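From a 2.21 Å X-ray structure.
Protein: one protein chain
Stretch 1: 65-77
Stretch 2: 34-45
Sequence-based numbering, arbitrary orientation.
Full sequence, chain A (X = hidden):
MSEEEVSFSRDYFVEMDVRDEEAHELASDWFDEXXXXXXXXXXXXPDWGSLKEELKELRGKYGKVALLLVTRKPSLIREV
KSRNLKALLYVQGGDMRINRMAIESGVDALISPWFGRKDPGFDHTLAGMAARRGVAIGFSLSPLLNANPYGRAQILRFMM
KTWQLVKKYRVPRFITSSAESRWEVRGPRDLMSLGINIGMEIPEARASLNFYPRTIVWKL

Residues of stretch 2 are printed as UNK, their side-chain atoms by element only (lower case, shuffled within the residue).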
# COMPACT_ATOMS: atom_id res chain seq x y z
N VAL A 65 -1.23 12.89 -1.19
CA VAL A 65 -2.49 12.18 -1.07
C VAL A 65 -2.49 10.93 -1.94
O VAL A 65 -2.07 10.96 -3.11
CB VAL A 65 -3.69 13.09 -1.45
CG1 VAL A 65 -5.00 12.31 -1.41
CG2 VAL A 65 -3.78 14.28 -0.51
N ALA A 66 -2.95 9.82 -1.37
CA ALA A 66 -3.18 8.59 -2.13
C ALA A 66 -4.67 8.26 -2.16
O ALA A 66 -5.42 8.64 -1.26
CB ALA A 66 -2.41 7.44 -1.51
N LEU A 67 -5.09 7.56 -3.20
CA LEU A 67 -6.47 7.15 -3.36
C LEU A 67 -6.55 5.63 -3.33
O LEU A 67 -6.02 4.96 -4.22
CB LEU A 67 -7.01 7.70 -4.67
CG LEU A 67 -8.52 7.61 -4.89
CD1 LEU A 67 -9.27 8.50 -3.91
CD2 LEU A 67 -8.84 8.00 -6.33
N LEU A 68 -7.21 5.09 -2.31
CA LEU A 68 -7.34 3.64 -2.17
C LEU A 68 -8.70 3.16 -2.68
O LEU A 68 -9.73 3.43 -2.07
CB LEU A 68 -7.15 3.21 -0.71
CG LEU A 68 -7.38 1.73 -0.41
CD1 LEU A 68 -6.32 0.86 -1.06
CD2 LEU A 68 -7.42 1.49 1.09
N LEU A 69 -8.68 2.44 -3.80
CA LEU A 69 -9.89 1.91 -4.40
C LEU A 69 -10.20 0.53 -3.83
O LEU A 69 -9.38 -0.39 -3.94
CB LEU A 69 -9.75 1.81 -5.92
CG LEU A 69 -9.38 3.08 -6.69
CD1 LEU A 69 -9.38 2.78 -8.18
CD2 LEU A 69 -10.31 4.23 -6.35
N VAL A 70 -11.37 0.39 -3.22
CA VAL A 70 -11.89 -0.91 -2.82
C VAL A 70 -13.16 -1.18 -3.64
O VAL A 70 -14.12 -0.41 -3.60
CB VAL A 70 -12.14 -0.99 -1.30
CG1 VAL A 70 -10.94 -0.43 -0.53
CG2 VAL A 70 -13.39 -0.26 -0.88
N THR A 71 -13.13 -2.26 -4.42
CA THR A 71 -14.22 -2.58 -5.33
C THR A 71 -14.10 -4.01 -5.86
O THR A 71 -13.05 -4.64 -5.74
CB THR A 71 -14.27 -1.59 -6.53
OG1 THR A 71 -15.36 -1.94 -7.40
CG2 THR A 71 -12.97 -1.61 -7.32
N ARG A 72 -15.20 -4.50 -6.44
CA ARG A 72 -15.22 -5.83 -7.06
C ARG A 72 -15.55 -5.71 -8.55
O ARG A 72 -16.22 -6.58 -9.11
CB ARG A 72 -16.25 -6.73 -6.36
CG ARG A 72 -15.96 -7.00 -4.88
CD ARG A 72 -14.59 -7.63 -4.68
NE ARG A 72 -14.54 -8.47 -3.48
CZ ARG A 72 -14.97 -9.72 -3.41
NH1 ARG A 72 -15.51 -10.32 -4.47
NH2 ARG A 72 -14.87 -10.39 -2.27
N LYS A 73 -15.07 -4.64 -9.18
CA LYS A 73 -15.30 -4.41 -10.60
C LYS A 73 -14.02 -3.92 -11.26
O LYS A 73 -13.66 -2.75 -11.13
CB LYS A 73 -16.43 -3.39 -10.80
CG LYS A 73 -17.79 -3.90 -10.36
CD LYS A 73 -18.86 -2.82 -10.45
CE LYS A 73 -20.17 -3.32 -9.87
NZ LYS A 73 -21.28 -2.34 -10.05
N PRO A 74 -13.30 -4.83 -11.96
CA PRO A 74 -12.06 -4.51 -12.66
C PRO A 74 -12.11 -3.28 -13.57
O PRO A 74 -11.14 -2.52 -13.64
CB PRO A 74 -11.82 -5.77 -13.50
CG PRO A 74 -12.38 -6.86 -12.66
CD PRO A 74 -13.59 -6.27 -12.01
N SER A 75 -13.24 -3.07 -14.24
CA SER A 75 -13.40 -1.95 -15.17
C SER A 75 -13.22 -0.57 -14.51
O SER A 75 -12.84 0.39 -15.18
CB SER A 75 -14.78 -2.01 -15.85
OG SER A 75 -15.82 -2.14 -14.89
N LEU A 76 -13.48 -0.48 -13.21
CA LEU A 76 -13.32 0.77 -12.47
C LEU A 76 -11.85 1.16 -12.27
O LEU A 76 -11.53 2.35 -12.24
CB LEU A 76 -14.03 0.69 -11.11
CG LEU A 76 -15.55 0.86 -11.10
CD1 LEU A 76 -16.27 0.01 -12.14
CD2 LEU A 76 -16.08 0.55 -9.71
N ILE A 77 -10.98 0.17 -12.13
CA ILE A 77 -9.54 0.41 -11.96
C ILE A 77 -8.98 1.08 -13.21
O ILE A 77 -8.20 2.03 -13.11
CB ILE A 77 -8.75 -0.90 -11.65
CG1 ILE A 77 -8.91 -1.32 -10.19
CG2 ILE A 77 -7.26 -0.71 -11.92
CD1 ILE A 77 -10.30 -1.75 -9.78
N UNK A 34 4.70 11.67 5.01
CA UNK A 34 3.52 10.88 5.32
C UNK A 34 2.45 11.11 4.26
O UNK A 34 2.02 12.24 4.05
c UNK A 34 1.78 10.30 7.05
c UNK A 34 4.03 11.05 7.79
c UNK A 34 2.96 11.21 6.72
N UNK A 35 2.05 10.03 3.59
CA UNK A 35 1.00 10.08 2.58
C UNK A 35 -0.35 9.80 3.24
O UNK A 35 -0.52 8.78 3.89
c UNK A 35 1.28 9.05 1.47
c UNK A 35 0.17 9.07 0.43
c UNK A 35 2.64 9.30 0.83
N UNK A 36 -1.30 10.72 3.07
CA UNK A 36 -2.66 10.51 3.55
C UNK A 36 -3.49 9.78 2.49
O UNK A 36 -3.59 10.24 1.35
c UNK A 36 -6.22 11.38 6.32
c UNK A 36 -7.31 11.34 5.46
c UNK A 36 -5.83 11.62 3.60
c UNK A 36 -7.11 11.45 4.09
c UNK A 36 -3.34 11.83 3.91
c UNK A 36 -4.95 11.54 5.82
c UNK A 36 -4.73 11.67 4.46
N UNK A 37 -4.08 8.66 2.87
CA UNK A 37 -4.86 7.84 1.95
C UNK A 37 -6.36 8.03 2.17
O UNK A 37 -6.86 7.87 3.28
c UNK A 37 -4.50 6.35 2.12
o UNK A 37 -3.11 6.16 1.83
c UNK A 37 -5.34 5.49 1.18
N UNK A 38 -7.06 8.41 1.11
CA UNK A 38 -8.52 8.49 1.14
C UNK A 38 -9.08 7.15 0.67
O UNK A 38 -8.85 6.73 -0.46
c UNK A 38 -9.02 9.61 0.23
c UNK A 38 -11.01 10.55 -0.99
c UNK A 38 -12.51 10.80 -0.95
n UNK A 38 -13.31 9.55 -0.99
c UNK A 38 -10.53 9.80 0.24
N UNK A 39 -9.81 6.49 1.56
CA UNK A 39 -10.43 5.21 1.25
C UNK A 39 -11.68 5.46 0.42
O UNK A 39 -12.51 6.30 0.77
c UNK A 39 -11.29 0.78 3.54
n UNK A 39 -10.99 0.00 4.77
c UNK A 39 -10.76 4.47 2.54
c UNK A 39 -11.06 2.99 2.36
c UNK A 39 -10.91 2.24 3.68
N UNK A 40 -11.81 4.74 -0.70
CA UNK A 40 -12.88 4.99 -1.66
C UNK A 40 -13.58 3.71 -2.11
O UNK A 40 -13.01 2.90 -2.84
c UNK A 40 -12.57 6.98 -5.01
c UNK A 40 -14.51 6.82 -3.42
c UNK A 40 -13.28 6.11 -3.98
c UNK A 40 -12.31 5.73 -2.87
N UNK A 41 -14.84 3.55 -1.68
CA UNK A 41 -15.65 2.38 -2.00
C UNK A 41 -16.55 2.68 -3.19
O UNK A 41 -17.33 3.64 -3.15
c UNK A 41 -16.53 1.96 -0.80
c UNK A 41 -15.72 1.99 0.49
c UNK A 41 -17.13 0.58 -1.04
N UNK A 42 -16.44 1.87 -4.24
CA UNK A 42 -17.13 2.14 -5.51
C UNK A 42 -17.92 0.94 -6.04
O UNK A 42 -17.38 -0.16 -6.15
c UNK A 42 -15.99 4.08 -6.89
c UNK A 42 -16.06 4.96 -5.66
c UNK A 42 -14.72 4.33 -7.68
c UNK A 42 -16.11 2.58 -6.56
N UNK A 43 -19.19 1.17 -6.35
CA UNK A 43 -20.02 0.21 -7.08
C UNK A 43 -21.22 0.94 -7.72
O UNK A 43 -22.35 0.86 -7.22
c UNK A 43 -20.99 -0.53 -4.80
c UNK A 43 -20.48 -0.94 -6.18
o UNK A 43 -21.60 -2.83 -4.51
c UNK A 43 -21.72 -1.66 -4.08
o UNK A 43 -22.41 -1.38 -3.09
N UNK A 44 -20.99 1.66 -8.82
CA UNK A 44 -19.69 1.74 -9.49
C UNK A 44 -19.15 3.18 -9.62
O UNK A 44 -18.73 3.75 -8.62
c UNK A 44 -19.68 0.92 -10.80
c UNK A 44 -21.08 0.69 -11.39
o UNK A 44 -21.20 -0.17 -12.28
o UNK A 44 -22.04 1.37 -10.97
N UNK A 45 -19.18 3.78 -10.83
CA UNK A 45 -18.22 4.87 -11.04
C UNK A 45 -18.55 6.19 -10.32
O UNK A 45 -19.67 6.36 -9.83
c UNK A 45 -19.71 4.80 -12.88
c UNK A 45 -18.28 5.08 -12.55
c UNK A 45 -20.23 3.81 -11.87
O HOH W 1 -17.60 -2.94 -5.98

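Position 34 carries three side-chain carbons, one bonded to CA and bearing the other two. The fork at CB identifies valine, V34, whose side chain lies out of reach of the other stretch. Position 35 repeats this pattern, and one of its methyl carbons lies 3.6 Å from A66 CB. It is V35, and the methyl is CG1.

Position 36 has one carbon followed by a six-carbon ring with no heteroatom. Its side chain comes no nearer to stretch 1 than 5.1 Å, from its CB to V65 CG2. This is phenylalanine, F36, and its backbone engages: A66 N donates to F36 O at 2.8 Å with an angle of 168°, and V65 CA approaches the same F36 O at 3.3 Å.

Position 37 has a CB carrying one oxygen and one carbon; that outer carbon lies 3.5 Å from L68 CB and the oxygen 3.6 Å from A66 CB. This is threonine, T37, so the atoms are CG2 and OG1, and OG1 finds its hydrogen bond elsewhere in the structure.

Position 38 shows four carbons in a row ending in nitrogen; the third carbon lies 4.0 Å from L67 CD1, and the end leads away. This is lysine, K38. Position 39 has the same linear chain, its second carbon 4.1 Å from L68 CD2 and its fourth 4.3 Å from V70 CG1, so methylenes cover two apolar residues. It is also lysine, K39.

Position 40 has four carbons forked at the second; one terminal carbon lies 3.8 Å from both L67 CD1 and L69 CD2, bridging two residues on one face. This is leucine, L40, with chi1 at -179° and chi2 at 49°, and the carbon is CD2. At position 41 the fork returns to CB with three carbons in all, one outer carbon 3.5 Å from V70 CG2: valine, V41, through CG2.

Position 42 again has four carbons forked at the second, with CB 3.7 Å from L76 CD2, so it is leucine. L42 O accepts from a water at 2.8 Å, and that water accepts from R72 N at 2.9 Å.

Position 43 has three carbons, the third carrying two oxygens, and approaches K73 loosely, CB to K73 NZ being 4.2 Å. It is glutamate, E43. Position 44 has two carbons, the second bearing two oxygens; one oxygen lies 3.1 Å from K73 NZ, and CB 3.8 Å from L76 CD1. This is aspartate, D44, preceded by a cis peptide bond; its OD2 forms the salt bridge with K73 NZ, weak as a hydrogen bond. At position 45 three carbons close a ring onto the backbone N, without close contact: proline, P45.

The contact is a parallel strand pair. K38 N to A66 O (2.9 Å), L68 N to K38 O (3.0 Å), L40 N to L68 O (2.8 Å) and V70 N to L40 O (3.0 Å) continue the ladder until the weak L42 N to V70 O bond (3.3 Å). Side chains alternate between the face of A66, L68 and V70 and that of V65, L67 and L69. Beyond the ladder, L76 and K73 extend the contact, for 902 Å² buried in total.

Stretch 2, residues 34-45: VVFTKKLVLEDP
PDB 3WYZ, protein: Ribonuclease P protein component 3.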